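Side-chain contacts in Alpha/beta hydrolase fold protein (Nakamurella multipartita, PDB 4Y7D), which probably acts as a hydrolase of the alpha/beta hydrolase fold, with a substrate and reaction that remain undefined: residues 173-178 against 184-189; 179-184 against 273-278; 192-195 against 199-202. One frame throughout, in Å; residues are numbered along the deposited sequence. Where two conformers were deposited one is given.

Overall arrangement
Three successive helices, 167-177, 183-194 and 197-209, beyond strand 124-130, carry most of these contacts. Contact 1 comes first and closes the short loop between helices 167-177 and 183-194. Contact 2 starts inside that loop, so the two cross. It reaches across to the turn after strand 269-273 and thus ties the helical region to the edge strand of the central sheet. Contact 3 closes the sharp bend between helices 183-194 and 197-209. It follows contact 1 in series and is nested within the long loop closed by contact 2. Contacts 1 and 2 share the sodium ion. Contacts 1 and 3 meet where Ile175 CD1 touches Ile193 CD1.

Contact 1 (173-178 against 184-189); sequences ATIAAE and EHVAER. With NA (sodium ion), chain D.
Ala176 packs on Val186 with its methyl group and binds a sodium ion with its carbonyl oxygen, 2.3 Å from Ala176 O to the metal. Gly179 O and four waters complete six ligands. Ala176 lies in the last turn of its helix, where the partial negative charge of the helix end would favour a cation. The rest of the contact is apolar. Val186 points at the partner helix and spreads its two methyls over it. Val186 CG1 is anti to the backbone N (chi1 170°) and lies 3.9 Å from Ile175 CG2. The other branch, Val186 CG2, faces Ala176 CB at 4.2 Å. The side chains of Ile175 and Val186 run past each other in opposite directions. Ile175 CG2 also touches the shaft of Arg189, 4.0 Å from Arg189 CG, and here the two side chains cross at about a right angle. Arg189 then bends at chi2 and chi3. Its guanidinium group bonds to Gln192 OE1 through NH2 and to Ala275 O through NH1. The axes of the two short helix segments approach to 9.4 Å at 132°. They form a loop-joined helix pair between strands 124-130 and 242-247, the usual cap position in alpha/beta hydrolases.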
loop_
_atom_site.group_PDB
_atom_site.type_symbol
_atom_site.label_atom_id
_atom_site.label_comp_id
_atom_site.label_asym_id
_atom_site.label_seq_id
_atom_site.Cartn_x
_atom_site.Cartn_y
_atom_site.Cartn_z
ATOM N N ALA A 173 -19.159 -4.388 2.156
ATOM C CA ALA A 173 -18.651 -5.257 1.129
ATOM C C ALA A 173 -17.144 -5.368 1.164
ATOM O O ALA A 173 -16.583 -6.461 0.998
ATOM C CB ALA A 173 -19.103 -4.756 -0.232
ATOM N N THR A 174 -16.480 -4.240 1.410
ATOM C CA THR A 174 -15.026 -4.182 1.436
ATOM C C THR A 174 -14.457 -4.925 2.676
ATOM O O THR A 174 -13.538 -5.730 2.557
ATOM C CB THR A 174 -14.539 -2.713 1.402
ATOM O OG1 THR A 174 -15.072 -2.059 0.221
ATOM C CG2 THR A 174 -13.017 -2.671 1.388
ATOM N N ILE A 175 -15.026 -4.668 3.848
ATOM C CA ILE A 175 -14.557 -5.365 5.075
ATOM C C ILE A 175 -14.741 -6.884 4.937
ATOM O O ILE A 175 -13.831 -7.673 5.249
ATOM C CB ILE A 175 -15.235 -4.804 6.329
ATOM C CG1 ILE A 175 -14.813 -3.350 6.534
ATOM C CG2 ILE A 175 -14.931 -5.655 7.584
ATOM C CD1 ILE A 175 -13.330 -3.076 6.414
ATOM N N ALA A 176 -15.887 -7.296 4.413
ATOM C CA ALA A 176 -16.095 -8.733 4.159
ATOM C C ALA A 176 -15.117 -9.323 3.138
ATOM O O ALA A 176 -14.612 -10.411 3.357
ATOM C CB ALA A 176 -17.542 -9.037 3.754
ATOM N N ALA A 177 -14.833 -8.609 2.056
ATOM C CA ALA A 177 -13.940 -9.110 1.048
ATOM C C ALA A 177 -12.509 -9.214 1.545
ATOM O O ALA A 177 -11.742 -10.010 1.019
ATOM C CB ALA A 177 -13.959 -8.199 -0.181
ATOM N N GLU A 178 -12.117 -8.358 2.484
ATOM C CA GLU A 178 -10.699 -8.226 2.828
ATOM C C GLU A 178 -10.287 -8.955 4.086
ATOM O O GLU A 178 -9.134 -8.810 4.552
ATOM C CB GLU A 178 -10.328 -6.742 2.897
ATOM C CG GLU A 178 -10.439 -6.074 1.535
ATOM C CD GLU A 178 -9.496 -6.709 0.538
ATOM O OE1 GLU A 178 -8.280 -6.731 0.793
ATOM O OE2 GLU A 178 -9.972 -7.145 -0.536
ATOM N N GLU A 184 -21.058 -11.298 11.882
ATOM C CA GLU A 184 -21.271 -10.493 13.081
ATOM C C GLU A 184 -20.077 -9.542 13.324
ATOM O O GLU A 184 -20.254 -8.348 13.618
ATOM C CB GLU A 184 -21.525 -11.424 14.292
ATOM C CG GLU A 184 -22.864 -12.189 14.259
ATOM C CD GLU A 184 -22.872 -13.439 13.361
ATOM O OE1 GLU A 184 -21.818 -13.805 12.784
ATOM O OE2 GLU A 184 -23.972 -14.075 13.249
ATOM N N HIS A 185 -18.869 -10.059 13.153
ATOM C CA HIS A 185 -17.677 -9.237 13.324
ATOM C C HIS A 185 -17.488 -8.211 12.215
ATOM O O HIS A 185 -17.048 -7.091 12.488
ATOM C CB HIS A 185 -16.451 -10.116 13.524
ATOM C CG HIS A 185 -16.436 -10.791 14.860
ATOM N ND1 HIS A 185 -15.759 -11.966 15.101
ATOM C CD2 HIS A 185 -17.072 -10.477 16.010
ATOM C CE1 HIS A 185 -15.941 -12.325 16.359
ATOM N NE2 HIS A 185 -16.740 -11.442 16.929
ATOM N N VAL A 186 -17.826 -8.582 10.979
ATOM C CA VAL A 186 -17.840 -7.607 9.860
ATOM C C VAL A 186 -18.768 -6.447 10.281
ATOM O O VAL A 186 -18.388 -5.276 10.175
ATOM C CB VAL A 186 -18.316 -8.214 8.509
ATOM C CG1 VAL A 186 -18.554 -7.134 7.434
ATOM C CG2 VAL A 186 -17.318 -9.220 7.986
ATOM N N ALA A 187 -19.981 -6.757 10.754
ATOM C CA ALA A 187 -20.942 -5.697 11.122
ATOM C C ALA A 187 -20.418 -4.807 12.243
ATOM O O ALA A 187 -20.590 -3.586 12.211
ATOM C CB ALA A 187 -22.282 -6.295 11.497
ATOM N N GLU A 188 -19.713 -5.402 13.197
ATOM C CA GLU A 188 -19.106 -4.638 14.287
ATOM C C GLU A 188 -18.046 -3.659 13.755
ATOM O O GLU A 188 -17.979 -2.503 14.190
ATOM C CB GLU A 188 -18.507 -5.586 15.331
ATOM C CG GLU A 188 -17.963 -4.892 16.582
ATOM C CD GLU A 188 -17.584 -5.881 17.695
ATOM O OE1 GLU A 188 -18.479 -6.531 18.274
ATOM O OE2 GLU A 188 -16.395 -6.012 18.002
ATOM N N ARG A 189 -17.239 -4.122 12.795
ATOM C CA ARG A 189 -16.192 -3.314 12.185
ATOM C C ARG A 189 -16.802 -2.200 11.360
ATOM O O ARG A 189 -16.382 -1.075 11.449
ATOM C CB ARG A 189 -15.224 -4.170 11.351
ATOM C CG ARG A 189 -14.046 -3.358 10.799
ATOM C CD ARG A 189 -13.004 -2.939 11.857
ATOM N NE ARG A 189 -12.286 -4.135 12.274
ATOM C CZ ARG A 189 -12.558 -4.854 13.342
ATOM N NH1 ARG A 189 -11.908 -5.970 13.533
ATOM N NH2 ARG A 189 -13.451 -4.446 14.242
HETATM NA NA NA D . -14.643 -12.633 4.043
HETATM O O HOH W 1 -12.742 -12.929 2.135
HETATM O O HOH W 2 -14.828 -14.989 4.654
HETATM O O HOH W 3 -15.958 -11.806 6.081
HETATM O O HOH W 4 -16.819 -12.790 2.970
#

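Contact 2 (179-184 against 273-278); sequences GHLSKE and LDAGTH. With NA (sodium ion), chain D.
Leu181 reaches from the loop before helix 183-194 onto the loop that holds Ala275 and Thr277. Its CG is anti to the carbonyl carbon (chi1 -60°), and both methyls meet this loop. Leu181 CD2 lies 3.4 Å from Ala275 O and 3.8 Å from Ala275 CB. The other methyl, Leu181 CD1, rests 4.0 Å from Thr277 CG2, with the two side chains roughly perpendicular. Ala275 has a left-handed backbone conformation in a type II beta turn from Leu273 to Gly276. This turn follows the last strand of the alpha/beta hydrolase sheet and leads to His278. His278 bonds to Asp250 through ND1 and to Ser107 through NE2, consistent with the catalytic triad of the family. Next to it, Thr277 uses both branches. OG1 caps the backbone N of Leu279. The other branch, the methyl, packs on Gly179, with Thr277 CG2 4.0 Å from Gly179 CA. Gly179 has no CB to hold the methyl off, and the backbones come within 4.4 Å, CA to CA. On the metal side, Gly179 O binds the sodium ion at 2.3 Å. A water on the same ion donates to Leu181 O, 2.7 Å away.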
loop_
_atom_site.group_PDB
_atom_site.type_symbol
_atom_site.label_atom_id
_atom_site.label_comp_id
_atom_site.label_asym_id
_atom_site.label_seq_id
_atom_site.Cartn_x
_atom_site.Cartn_y
_atom_site.Cartn_z
ATOM N N GLY A 179 -11.222 -9.745 4.624
ATOM C CA GLY A 179 -10.967 -10.515 5.838
ATOM C C GLY A 179 -11.719 -11.828 5.858
ATOM O O GLY A 179 -12.582 -12.104 4.971
ATOM N N HIS A 180 -11.381 -12.623 6.872
ATOM C CA HIS A 180 -12.043 -13.901 7.155
ATOM C C HIS A 180 -13.009 -13.777 8.322
ATOM O O HIS A 180 -13.353 -14.791 8.940
ATOM C CB HIS A 180 -10.980 -14.939 7.520
ATOM C CG HIS A 180 -10.097 -15.337 6.380
ATOM N ND1 HIS A 180 -10.586 -15.922 5.228
ATOM C CD2 HIS A 180 -8.754 -15.298 6.241
ATOM C CE1 HIS A 180 -9.579 -16.191 4.413
ATOM N NE2 HIS A 180 -8.457 -15.836 5.008
ATOM N N LEU A 181 -13.492 -12.572 8.606
ATOM C CA LEU A 181 -14.380 -12.341 9.735
ATOM C C LEU A 181 -15.770 -12.946 9.558
ATOM O O LEU A 181 -16.279 -13.065 8.439
ATOM C CB LEU A 181 -14.530 -10.838 9.999
ATOM C CG LEU A 181 -13.282 -10.006 10.336
ATOM C CD1 LEU A 181 -13.657 -8.567 10.515
ATOM C CD2 LEU A 181 -12.601 -10.492 11.609
ATOM N N SER A 182 -16.383 -13.297 10.691
ATOM C CA SER A 182 -17.786 -13.676 10.743
ATOM C C SER A 182 -18.650 -12.495 10.309
ATOM O O SER A 182 -18.252 -11.354 10.434
ATOM C CB SER A 182 -18.183 -14.073 12.163
ATOM O OG SER A 182 -18.237 -12.938 13.034
ATOM N N LYS A 183 -19.864 -12.786 9.864
ATOM C CA LYS A 183 -20.867 -11.773 9.525
ATOM C C LYS A 183 -20.985 -10.761 10.659
ATOM O O LYS A 183 -21.027 -9.547 10.452
ATOM C CB LYS A 183 -22.224 -12.460 9.322
ATOM C CG LYS A 183 -23.201 -11.800 8.365
ATOM C CD LYS A 183 -24.346 -12.767 8.034
ATOM C CE LYS A 183 -23.880 -14.010 7.256
ATOM N NZ LYS A 183 -23.267 -13.702 5.925
ATOM N N GLU A 184 -21.058 -11.298 11.882
ATOM C CA GLU A 184 -21.271 -10.493 13.081
ATOM C C GLU A 184 -20.077 -9.542 13.324
ATOM O O GLU A 184 -20.254 -8.348 13.618
ATOM C CB GLU A 184 -21.525 -11.424 14.292
ATOM C CG GLU A 184 -22.864 -12.189 14.259
ATOM C CD GLU A 184 -22.872 -13.439 13.361
ATOM O OE1 GLU A 184 -21.818 -13.805 12.784
ATOM O OE2 GLU A 184 -23.972 -14.075 13.249
ATOM N N LEU A 273 -2.833 -7.221 14.658
ATOM C CA LEU A 273 -4.083 -6.610 15.002
ATOM C C LEU A 273 -5.108 -7.753 14.923
ATOM O O LEU A 273 -5.400 -8.267 13.837
ATOM C CB LEU A 273 -4.376 -5.465 14.032
ATOM C CG LEU A 273 -3.544 -4.197 14.272
ATOM C CD1 LEU A 273 -3.623 -3.273 13.098
ATOM C CD2 LEU A 273 -3.960 -3.477 15.563
ATOM N N ASP A 274 -5.571 -8.175 16.088
ATOM C CA ASP A 274 -6.456 -9.301 16.231
ATOM C C ASP A 274 -7.781 -9.022 15.510
ATOM O O ASP A 274 -8.416 -8.005 15.739
ATOM C CB ASP A 274 -6.741 -9.568 17.700
ATOM C CG ASP A 274 -5.625 -10.317 18.430
ATOM O OD1 ASP A 274 -4.774 -10.943 17.768
ATOM O OD2 ASP A 274 -5.716 -10.352 19.703
ATOM N N ALA A 275 -8.192 -9.939 14.659
ATOM C CA ALA A 275 -9.424 -9.808 13.876
ATOM C C ALA A 275 -9.304 -8.652 12.880
ATOM O O ALA A 275 -10.292 -8.092 12.418
ATOM C CB ALA A 275 -10.663 -9.688 14.780
ATOM N N GLY A 276 -8.090 -8.315 12.496
ATOM C CA GLY A 276 -7.881 -7.270 11.491
ATOM C C GLY A 276 -7.978 -7.816 10.079
ATOM O O GLY A 276 -7.446 -8.873 9.778
ATOM N N THR A 277 -8.637 -7.059 9.220
ATOM C CA THR A 277 -8.698 -7.322 7.774
ATOM C C THR A 277 -7.444 -6.763 7.087
ATOM O O THR A 277 -6.538 -6.265 7.732
ATOM C CB THR A 277 -9.932 -6.615 7.147
ATOM O OG1 THR A 277 -9.764 -5.187 7.216
ATOM C CG2 THR A 277 -11.171 -7.005 7.819
ATOM N N HIS A 278 -7.402 -6.834 5.768
ATOM C CA HIS A 278 -6.317 -6.217 5.008
ATOM C C HIS A 278 -6.174 -4.699 5.254
ATOM O O HIS A 278 -5.081 -4.149 5.098
ATOM C CB HIS A 278 -6.501 -6.507 3.513
ATOM C CG HIS A 278 -5.269 -6.305 2.702
ATOM N ND1 HIS A 278 -4.032 -6.827 3.067
ATOM C CD2 HIS A 278 -5.096 -5.734 1.491
ATOM C CE1 HIS A 278 -3.157 -6.567 2.116
ATOM N NE2 HIS A 278 -3.778 -5.900 1.151
HETATM NA NA NA D . -14.643 -12.633 4.043
HETATM O O HOH W 3 -15.958 -11.806 6.081
HETATM O O HOH W 1 -12.742 -12.929 2.135
HETATM O O HOH W 2 -14.828 -14.989 4.654
HETATM O O HOH W 4 -16.819 -12.790 2.970
#

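Contact 3 (192-195 against 199-202); sequences QIMA and KERF
Ile193 presses its CG2 methyl against the backbone of helix 197-209, 3.5 Å from Glu200 CA. Ile193 CG2 is also 3.7 Å from Lys199 C. Ile193 CD1 extends to Ile175 on helix 167-177. Lys199 adds its CB, 4.1 Å from Ile193 CG2. Its chain then leads off, and NZ forms a salt bridge with Asp196. Glu200 is fully extended, with CG anti to the backbone N (chi1 179°). This carries its carboxylate to the neighbourhood of the carbonyl oxygens of Ile193 and Met194. Met194, present as selenomethionine, starts away from the partner but folds back at chi2 and chi3 (-74°). The CE methyl of Met194 thereby sits over one face of the Glu200 carboxylate, 3.5 Å from Glu200 OE2. Met194 SE stands over Glu200 CD on the same face, at 4.0 Å. Glu200 OE1 has two waters at 2.7 Å. One also reaches Ile193 O and the other Met194 O, although other acceptors compete for their protons. Replacing Glu200 by an alanine would probably cost both waters their carboxylate acceptor and uncover the Met194 methyl. No direct hydrogen bond joins the segments. Thus apolar packing closes the inner side of the bend, and a water-linked carboxylate joins the two segments. The waters, donating to both, probably keep the carboxylate and the like-signed carbonyl oxygens apart and screened.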
loop_
_atom_site.group_PDB
_atom_site.type_symbol
_atom_site.label_atom_id
_atom_site.label_comp_id
_atom_site.label_asym_id
_atom_site.label_seq_id
_atom_site.Cartn_x
_atom_site.Cartn_y
_atom_site.Cartn_z
ATOM N N GLN A 192 -18.079 0.661 13.580
ATOM C CA GLN A 192 -16.917 1.454 13.984
ATOM C C GLN A 192 -16.494 2.447 12.889
ATOM O O GLN A 192 -16.249 3.616 13.147
ATOM C CB GLN A 192 -15.744 0.523 14.319
ATOM C CG GLN A 192 -15.995 -0.240 15.624
ATOM C CD GLN A 192 -15.117 -1.467 15.742
ATOM O OE1 GLN A 192 -14.262 -1.734 14.867
ATOM N NE2 GLN A 192 -15.346 -2.243 16.785
ATOM N N ILE A 193 -16.429 1.967 11.658
ATOM C CA ILE A 193 -15.991 2.757 10.562
ATOM C C ILE A 193 -16.984 3.866 10.253
ATOM O O ILE A 193 -16.596 4.988 10.021
ATOM C CB ILE A 193 -15.768 1.864 9.336
ATOM C CG1 ILE A 193 -14.553 0.970 9.596
ATOM C CG2 ILE A 193 -15.580 2.715 8.062
ATOM C CD1 ILE A 193 -14.312 -0.087 8.535
HETATM N N MSE A 194 -18.272 3.554 10.288
HETATM C CA MSE A 194 -19.317 4.565 10.067
HETATM C C MSE A 194 -19.394 5.573 11.211
HETATM O O MSE A 194 -20.058 6.603 11.071
HETATM C CB MSE A 194 -20.683 3.909 9.892
HETATM C CG MSE A 194 -20.810 2.946 8.705
HETATM SE SE MSE A 194 -20.045 3.623 7.044
HETATM C CE MSE A 194 -21.458 4.934 6.665
ATOM N N ALA A 195 -18.718 5.319 12.334
ATOM C CA ALA A 195 -18.633 6.293 13.418
ATOM C C ALA A 195 -17.367 7.141 13.399
ATOM O O ALA A 195 -17.223 8.052 14.204
ATOM C CB ALA A 195 -18.733 5.570 14.758
ATOM N N LYS A 199 -11.910 6.861 8.996
ATOM C CA LYS A 199 -11.956 5.459 8.622
ATOM C C LYS A 199 -12.898 5.239 7.458
ATOM O O LYS A 199 -12.581 4.450 6.543
ATOM C CB LYS A 199 -12.352 4.576 9.795
ATOM C CG LYS A 199 -11.260 4.438 10.834
ATOM C CD LYS A 199 -11.629 3.496 11.960
ATOM C CE LYS A 199 -10.411 3.242 12.833
ATOM N NZ LYS A 199 -10.505 4.183 13.962
ATOM N N GLU A 200 -14.040 5.935 7.475
ATOM C CA GLU A 200 -15.031 5.783 6.393
ATOM C C GLU A 200 -14.422 6.259 5.083
ATOM O O GLU A 200 -14.488 5.566 4.061
ATOM C CB GLU A 200 -16.308 6.581 6.701
ATOM C CG GLU A 200 -17.373 6.475 5.600
ATOM C CD GLU A 200 -18.644 7.203 5.919
ATOM O OE1 GLU A 200 -18.859 7.658 7.081
ATOM O OE2 GLU A 200 -19.473 7.311 4.996
ATOM N N ARG A 201 -13.840 7.450 5.111
ATOM C CA ARG A 201 -13.247 8.017 3.920
ATOM C C ARG A 201 -12.149 7.115 3.376
ATOM O O ARG A 201 -12.109 6.861 2.158
ATOM C CB ARG A 201 -12.699 9.421 4.195
ATOM C CG ARG A 201 -11.946 9.994 3.009
ATOM C CD ARG A 201 -11.506 11.438 3.219
ATOM N NE ARG A 201 -10.877 11.634 4.529
ATOM C CZ ARG A 201 -10.417 12.804 4.964
ATOM N NH1 ARG A 201 -9.885 12.878 6.164
ATOM N NH2 ARG A 201 -10.466 13.887 4.190
ATOM N N PHE A 202 -11.263 6.618 4.260
ATOM C CA PHE A 202 -10.191 5.732 3.815
ATOM C C PHE A 202 -10.755 4.510 3.112
ATOM O O PHE A 202 -10.286 4.129 2.009
ATOM C CB PHE A 202 -9.306 5.250 4.990
ATOM C CG PHE A 202 -8.253 4.278 4.585
ATOM C CD1 PHE A 202 -7.000 4.718 4.149
ATOM C CD2 PHE A 202 -8.484 2.913 4.628
ATOM C CE1 PHE A 202 -6.032 3.830 3.749
ATOM C CE2 PHE A 202 -7.513 2.013 4.212
ATOM C CZ PHE A 202 -6.274 2.468 3.772
HETATM O O HOH W 5 -17.671 7.775 9.533
HETATM O O HOH W 6 -21.002 7.829 8.786
#